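Pectinesterase inhibitor 1 (PDB 1X90) inhibits pectin methylesterases, cell-wall enzymes that remove methyl esters from pectin, including those from flowers, siliques and leaves of Arabidopsis thaliana. Local coordinates at residues T40-Q45 with E87-L92; T49-K54 with S126-N131; G99-V104 with I145-P150. The protein carries 1 engineered substitution. All blocks are in the same frame, centred on the assembly; numbering follows the deposited sequence.

Contact 1. Residues T40-Q45 with E87-L92; sequences TLDSTQ and EAFEHL
The phenyl ring of Phe89 and the carboxylate of Asp42 lie with their planes only 5° apart, and the carboxylate reaches the ring through one oxygen: Asp42 OD1 is 3.4 Å from Phe89 CE1. Both this oxygen and the methyl CD1 of Leu41 approach the ring obliquely, and the methyl is 3.6 Å from Phe89 CD1. The ring is delivered to them by a first torsion that sets CG of Phe89 anti to its backbone N (chi1 -157°), which lays the ring along the interface, beside Leu41 and Asp42. Leu41 does most of the apolar work from helix 17-61. Its CD1 branch passes close to the Phe89 backbone as well as its ring, and also meets Leu92, with Leu41 CD1 4.1 Å from Leu92 CD2. The small Ala88 probably helps this methyl to come near the backbone of helix 65-94, Leu41 CD1 being 4.4 Å from Ala88 C. The interface is therefore buried and apolar at Leu41 and Leu92, and becomes more polar at the Asp42 margin. There Lys38 packs on Phe89 and makes a long, weak ion pair with Asp42. The two local axes approach to 10.9 Å and run at 171°, the nearly antiparallel pairing of neighbouring helices in an up-and-down four-helix bundle, here joined by leucine, alanine and phenylalanine side chains.

Contact 2. Residues T49-K54 with S126-N131; sequences TQTLKK and SSVVNN
The backbone carbonyl of Ser127, whose side chain faces Lys54 across the interface, is gripped twice by Asn131: by the helical N-H and by the amide group. Asn131 ND2 lies 2.7 Å from Ser127 O, above the carbonyl plane. This bond is bent, with an N-H...O angle of 134°. The other end of the amide, OD1, accepts a hydrogen bond from Arg47 of helix 17-61, so the amide is held at both ends, which probably restricts its rotation. Lys54 extends from its backbone, CG anti to N (chi1 -171°), then bends at its last two torsions and brings its amino group to the Ser127 hydroxyl; a hydrogen bond is modelled there, but the place of that hydroxyl is uncertain. The lysine's aliphatic portion passes obliquely over Val128, near its CG2 methyl. Thr51 and Val128 cross at about a right angle, with Thr51 CG2 4.0 Å from Val128 CG1. The Thr51 hydroxyl, whose place is less sure, bonds to the carbonyl of Arg47, while Leu55 and Ile58 extend the apolar bed of Val128. The local axes come within 9.6 Å at 150°, and the first turn of helix 126-148 is thereby docked against helix 17-61, an antiparallel packing of the first and last long helices that closes a four-helix bundle.

Contact 3. Residues G99-V104 with I145-P150; sequences GMNMKV and ISNMLP
Ser146 is the first residue of 145-150 to meet the opposing helix closely, standing opposite Asn101 with their CA atoms 5.5 Å apart. Its CB is overlain by the Met100 thioether, with Met100 SD 3.4 Å from Ser146 CB and the terminal methyl also nearby. Met100 arrives there fully extended, all three torsions near 180° (chi1 168°), which lays its length alongside Ser146 CB. The Ser146 hydroxyl turns back to its own helix and bonds to the carbonyl of Leu143, and the same oxygen is also near Asn101 CB. Next along the chain, Asn147 sends its amide toward that of Asn101; the two amides, their planes 11° apart, meet obliquely towards the solvent side, where Asn147 is exposed. Further along, Leu149 lies in a loop, with its CD2 4.3 Å from Met100 SD. Met100 thus joins Ser146 and Leu149 on one side to His91 and Leu92 of helix 65-94 on the other. An alanine here would withdraw the thioether and would probably leave a gap between Ser146, Leu149 and Leu92. Arg151, next after Pro150, donates to the carbonyl of Ser146, tying the tail back onto the helix. The start of helix 99-118 packs against the end of antiparallel helix 126-148, two consecutive helices at one end of the four-helix bundle.

Overall arrangement
The three contacts, all within the helical bundle, link its four long helices pairwise. Contact 1 lies about 5 Å from the chain's centre, and contact 3 about 10 Å from contact 1, centre to centre. These two touch directly: Ala88 packs on Lys103, His91 on Met100, and a weak, long salt bridge joins Glu87 to Lys103. Contact 2 is more remote, its centre about 18 Å from that of contact 1 on the same helix 17-61, and about 25 Å from contact 3, with which it shares helix 126-148. Contacts 2 and 3 hold the two ends of that last helix on opposite sides of the chain's centre. The N-terminal alpha-hairpin extension is required for inhibitory activity.

Contact 1. Residues T40-Q45 with E87-L92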
# COMPACT_ATOMS: atom_id res chain seq x y z
N THR A 40 -6.70 0.01 1.97
CA THR A 40 -5.39 -0.52 2.33
C THR A 40 -4.36 0.51 1.93
O THR A 40 -3.50 0.86 2.73
CB THR A 40 -5.13 -1.85 1.62
OG1 THR A 40 -6.20 -2.75 1.92
CG2 THR A 40 -3.83 -2.47 2.09
N LEU A 41 -4.46 1.00 0.70
CA LEU A 41 -3.52 2.00 0.19
C LEU A 41 -3.60 3.26 1.03
O LEU A 41 -2.58 3.85 1.38
CB LEU A 41 -3.81 2.33 -1.27
CG LEU A 41 -3.44 1.26 -2.30
CD1 LEU A 41 -3.86 1.66 -3.69
CD2 LEU A 41 -1.95 1.04 -2.26
N ASP A 42 -4.81 3.68 1.37
CA ASP A 42 -4.96 4.88 2.17
C ASP A 42 -4.29 4.74 3.55
O ASP A 42 -3.50 5.60 3.93
CB ASP A 42 -6.43 5.23 2.29
CG ASP A 42 -7.03 5.67 0.96
OD1 ASP A 42 -6.24 5.88 -0.00
OD2 ASP A 42 -8.28 5.83 0.87
N SER A 43 -4.62 3.67 4.28
CA SER A 43 -4.02 3.42 5.58
C SER A 43 -2.51 3.52 5.42
O SER A 43 -1.83 4.19 6.20
CB SER A 43 -4.38 2.01 6.05
OG SER A 43 -5.61 1.99 6.74
N THR A 44 -2.02 2.85 4.39
CA THR A 44 -0.61 2.82 4.06
C THR A 44 -0.05 4.21 3.79
O THR A 44 0.97 4.60 4.37
CB THR A 44 -0.37 1.93 2.83
OG1 THR A 44 -0.84 0.61 3.10
CG2 THR A 44 1.11 1.86 2.51
N GLN A 45 -0.71 4.96 2.92
CA GLN A 45 -0.28 6.32 2.59
C GLN A 45 -0.23 7.20 3.85
O GLN A 45 0.73 7.93 4.08
CB GLN A 45 -1.22 6.92 1.56
CG GLN A 45 -0.59 7.97 0.68
CD GLN A 45 0.48 7.39 -0.22
OE1 GLN A 45 1.47 6.85 0.27
NE2 GLN A 45 0.29 7.49 -1.53
N GLU A 87 0.96 6.34 -7.20
CA GLU A 87 0.98 5.83 -8.57
C GLU A 87 0.17 4.53 -8.61
O GLU A 87 -0.67 4.35 -9.48
CB GLU A 87 2.40 5.52 -9.04
CG GLU A 87 3.21 6.73 -9.50
CD GLU A 87 4.63 6.35 -9.91
OE1 GLU A 87 5.47 6.06 -9.02
OE2 GLU A 87 4.91 6.32 -11.13
N ALA A 88 0.45 3.64 -7.65
CA ALA A 88 -0.23 2.35 -7.53
C ALA A 88 -1.74 2.55 -7.47
O ALA A 88 -2.51 1.72 -7.97
CB ALA A 88 0.24 1.62 -6.28
N PHE A 89 -2.15 3.65 -6.84
CA PHE A 89 -3.57 3.99 -6.72
C PHE A 89 -4.13 4.33 -8.11
O PHE A 89 -5.26 3.98 -8.43
CB PHE A 89 -3.73 5.17 -5.79
CG PHE A 89 -5.08 5.27 -5.18
CD1 PHE A 89 -5.29 4.93 -3.86
CD2 PHE A 89 -6.16 5.71 -5.94
CE1 PHE A 89 -6.57 5.01 -3.28
CE2 PHE A 89 -7.45 5.80 -5.39
CZ PHE A 89 -7.65 5.45 -4.05
N GLU A 90 -3.33 5.01 -8.92
CA GLU A 90 -3.74 5.34 -10.28
C GLU A 90 -3.92 4.07 -11.13
O GLU A 90 -4.85 3.98 -11.93
CB GLU A 90 -2.71 6.27 -10.91
CG GLU A 90 -2.48 7.51 -10.10
CD GLU A 90 -1.42 8.43 -10.68
OE1 GLU A 90 -1.11 9.44 -10.03
OE2 GLU A 90 -0.90 8.15 -11.78
N HIS A 91 -3.03 3.09 -10.94
CA HIS A 91 -3.11 1.81 -11.68
C HIS A 91 -4.33 1.01 -11.21
O HIS A 91 -4.99 0.35 -12.00
CB HIS A 91 -1.83 1.00 -11.48
CG HIS A 91 -0.63 1.60 -12.15
ND1 HIS A 91 -0.33 1.39 -13.47
CD2 HIS A 91 0.30 2.47 -11.68
CE1 HIS A 91 0.73 2.11 -13.81
NE2 HIS A 91 1.13 2.77 -12.74
N LEU A 92 -4.61 1.06 -9.91
CA LEU A 92 -5.76 0.37 -9.37
C LEU A 92 -6.97 0.96 -10.10
O LEU A 92 -7.90 0.24 -10.47
CB LEU A 92 -5.89 0.66 -7.86
CG LEU A 92 -7.21 0.27 -7.19
CD1 LEU A 92 -7.37 -1.24 -7.19
CD2 LEU A 92 -7.23 0.78 -5.77

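Contact 2. Residues T49-K54 with S126-N131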
# COMPACT_ATOMS: atom_id res chain seq x y z
N THR A 49 3.08 8.88 5.38
CA THR A 49 3.14 10.32 5.53
C THR A 49 3.54 10.68 6.96
O THR A 49 4.38 11.56 7.17
CB THR A 49 1.78 11.01 5.19
OG1 THR A 49 1.41 10.73 3.84
CG2 THR A 49 1.90 12.53 5.35
N GLN A 50 2.95 10.01 7.95
CA GLN A 50 3.28 10.30 9.35
C GLN A 50 4.74 9.95 9.61
O GLN A 50 5.48 10.75 10.18
CB GLN A 50 2.38 9.52 10.30
CG GLN A 50 0.88 9.67 10.02
CD GLN A 50 0.47 11.10 9.64
OE1 GLN A 50 0.64 12.04 10.42
NE2 GLN A 50 -0.09 11.26 8.44
N THR A 51 5.14 8.76 9.19
CA THR A 51 6.52 8.36 9.40
C THR A 51 7.46 9.32 8.68
O THR A 51 8.52 9.64 9.20
CB THR A 51 6.76 6.93 8.92
OG1 THR A 51 5.92 6.04 9.66
CG2 THR A 51 8.21 6.53 9.13
N LEU A 52 7.07 9.80 7.50
CA LEU A 52 7.95 10.73 6.78
C LEU A 52 8.14 12.04 7.52
O LEU A 52 9.27 12.48 7.74
CB LEU A 52 7.40 11.06 5.39
CG LEU A 52 8.31 12.00 4.58
CD1 LEU A 52 9.66 11.34 4.31
CD2 LEU A 52 7.64 12.34 3.26
N LYS A 53 7.05 12.68 7.91
CA LYS A 53 7.22 13.93 8.62
C LYS A 53 8.10 13.69 9.84
O LYS A 53 9.12 14.35 10.02
CB LYS A 53 5.86 14.52 9.03
CG LYS A 53 5.12 13.76 10.13
CD LYS A 53 3.95 14.58 10.69
CE LYS A 53 3.21 13.85 11.82
NZ LYS A 53 2.09 14.68 12.36
N LYS A 54 7.71 12.71 10.65
CA LYS A 54 8.40 12.35 11.88
C LYS A 54 9.91 12.16 11.68
O LYS A 54 10.72 12.56 12.53
CB LYS A 54 7.76 11.09 12.43
CG LYS A 54 8.22 10.69 13.82
CD LYS A 54 7.64 9.33 14.18
CE LYS A 54 7.90 8.28 13.07
NZ LYS A 54 6.64 7.73 12.45
N SER A 126 10.58 4.22 17.98
CA SER A 126 9.57 3.17 17.95
C SER A 126 8.69 3.34 16.72
O SER A 126 8.59 2.45 15.86
CB SER A 126 8.67 3.24 19.20
OG SER A 126 9.42 3.42 20.39
N SER A 127 8.06 4.51 16.67
CA SER A 127 7.14 4.93 15.63
C SER A 127 7.60 4.55 14.23
O SER A 127 6.87 3.90 13.48
CB SER A 127 6.95 6.45 15.73
OG SER A 127 6.05 6.91 14.76
N VAL A 128 8.81 4.96 13.87
CA VAL A 128 9.35 4.67 12.55
C VAL A 128 9.36 3.17 12.32
O VAL A 128 8.95 2.69 11.27
CB VAL A 128 10.78 5.21 12.43
CG1 VAL A 128 11.32 4.92 11.05
CG2 VAL A 128 10.78 6.70 12.69
N VAL A 129 9.81 2.44 13.34
CA VAL A 129 9.85 0.99 13.27
C VAL A 129 8.48 0.33 13.07
O VAL A 129 8.31 -0.51 12.17
CB VAL A 129 10.48 0.41 14.56
CG1 VAL A 129 10.35 -1.11 14.57
CG2 VAL A 129 11.96 0.79 14.62
N ASN A 130 7.51 0.71 13.88
CA ASN A 130 6.20 0.10 13.78
C ASN A 130 5.52 0.39 12.46
O ASN A 130 5.03 -0.51 11.79
CB ASN A 130 5.31 0.55 14.93
CG ASN A 130 6.07 0.71 16.23
OD1 ASN A 130 6.95 -0.10 16.56
ND2 ASN A 130 5.74 1.75 16.98
N ASN A 131 5.49 1.67 12.10
CA ASN A 131 4.87 2.07 10.86
C ASN A 131 5.53 1.37 9.70
O ASN A 131 4.87 0.98 8.74
CB ASN A 131 4.97 3.57 10.68
CG ASN A 131 4.04 4.31 11.60
OD1 ASN A 131 2.83 4.24 11.44
ND2 ASN A 131 4.59 4.99 12.58

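Contact 3. Residues G99-V104 with I145-P150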
# COMPACT_ATOMS: atom_id res chain seq x y z
N GLY A 99 0.90 -2.96 -12.86
CA GLY A 99 1.62 -1.72 -12.71
C GLY A 99 1.36 -1.41 -11.25
O GLY A 99 2.24 -0.97 -10.50
N MET A 100 0.13 -1.67 -10.83
CA MET A 100 -0.20 -1.44 -9.44
C MET A 100 0.72 -2.29 -8.57
O MET A 100 1.31 -1.79 -7.61
CB MET A 100 -1.66 -1.80 -9.16
CG MET A 100 -2.00 -1.85 -7.69
SD MET A 100 -3.66 -2.47 -7.32
CE MET A 100 -3.55 -2.48 -5.46
N ASN A 101 0.84 -3.57 -8.91
CA ASN A 101 1.69 -4.48 -8.15
C ASN A 101 3.13 -3.96 -8.11
O ASN A 101 3.79 -3.91 -7.06
CB ASN A 101 1.68 -5.87 -8.78
CG ASN A 101 2.46 -6.88 -7.97
OD1 ASN A 101 3.64 -6.71 -7.72
ND2 ASN A 101 1.79 -7.95 -7.55
N MET A 102 3.61 -3.58 -9.27
CA MET A 102 4.95 -3.04 -9.42
C MET A 102 5.14 -1.88 -8.45
O MET A 102 6.06 -1.86 -7.67
CB MET A 102 5.13 -2.57 -10.86
CG MET A 102 6.55 -2.29 -11.26
SD MET A 102 6.61 -1.62 -12.95
CE MET A 102 6.49 0.17 -12.57
N LYS A 103 4.23 -0.91 -8.52
CA LYS A 103 4.29 0.25 -7.67
C LYS A 103 4.21 -0.08 -6.19
O LYS A 103 4.90 0.52 -5.38
CB LYS A 103 3.18 1.21 -8.05
CG LYS A 103 3.69 2.41 -8.79
CD LYS A 103 4.61 2.03 -9.92
CE LYS A 103 5.01 3.27 -10.73
NZ LYS A 103 6.07 3.00 -11.75
N VAL A 104 3.35 -1.03 -5.85
CA VAL A 104 3.22 -1.45 -4.46
C VAL A 104 4.52 -2.12 -4.02
O VAL A 104 5.00 -1.87 -2.91
CB VAL A 104 2.05 -2.44 -4.26
CG1 VAL A 104 2.06 -2.98 -2.84
CG2 VAL A 104 0.74 -1.73 -4.51
N ILE A 145 -4.21 -8.22 -3.61
CA ILE A 145 -5.33 -7.65 -4.34
C ILE A 145 -4.99 -7.23 -5.78
O ILE A 145 -5.79 -7.45 -6.69
CB ILE A 145 -5.90 -6.42 -3.60
CG1 ILE A 145 -6.63 -6.86 -2.32
CG2 ILE A 145 -6.84 -5.64 -4.50
CD1 ILE A 145 -6.95 -5.72 -1.41
N SER A 146 -3.82 -6.63 -5.99
CA SER A 146 -3.44 -6.21 -7.35
C SER A 146 -3.35 -7.41 -8.29
O SER A 146 -3.50 -7.28 -9.50
CB SER A 146 -2.10 -5.46 -7.34
OG SER A 146 -0.99 -6.35 -7.25
N ASN A 147 -3.13 -8.59 -7.70
CA ASN A 147 -2.99 -9.81 -8.48
C ASN A 147 -4.32 -10.45 -8.86
O ASN A 147 -4.37 -11.33 -9.71
CB ASN A 147 -2.14 -10.82 -7.73
CG ASN A 147 -0.69 -10.39 -7.64
OD1 ASN A 147 0.08 -10.97 -6.89
ND2 ASN A 147 -0.32 -9.38 -8.41
N MET A 148 -5.39 -9.98 -8.24
CA MET A 148 -6.70 -10.50 -8.54
C MET A 148 -7.36 -9.71 -9.67
O MET A 148 -8.34 -10.16 -10.27
CB MET A 148 -7.55 -10.48 -7.27
CG MET A 148 -7.08 -11.52 -6.26
SD MET A 148 -7.61 -11.23 -4.56
CE MET A 148 -9.39 -11.67 -4.64
N LEU A 149 -6.80 -8.56 -9.99
CA LEU A 149 -7.34 -7.72 -11.06
C LEU A 149 -7.31 -8.37 -12.43
O LEU A 149 -6.37 -9.07 -12.77
CB LEU A 149 -6.60 -6.37 -11.11
CG LEU A 149 -7.26 -5.25 -10.28
CD1 LEU A 149 -7.54 -5.75 -8.87
CD2 LEU A 149 -6.37 -4.01 -10.24
N PRO A 150 -8.36 -8.17 -13.24
CA PRO A 150 -8.45 -8.73 -14.59
C PRO A 150 -7.36 -8.23 -15.54
O PRO A 150 -6.97 -7.05 -15.52
CB PRO A 150 -9.83 -8.31 -15.05
CG PRO A 150 -10.61 -8.38 -13.78
CD PRO A 150 -9.69 -7.69 -12.81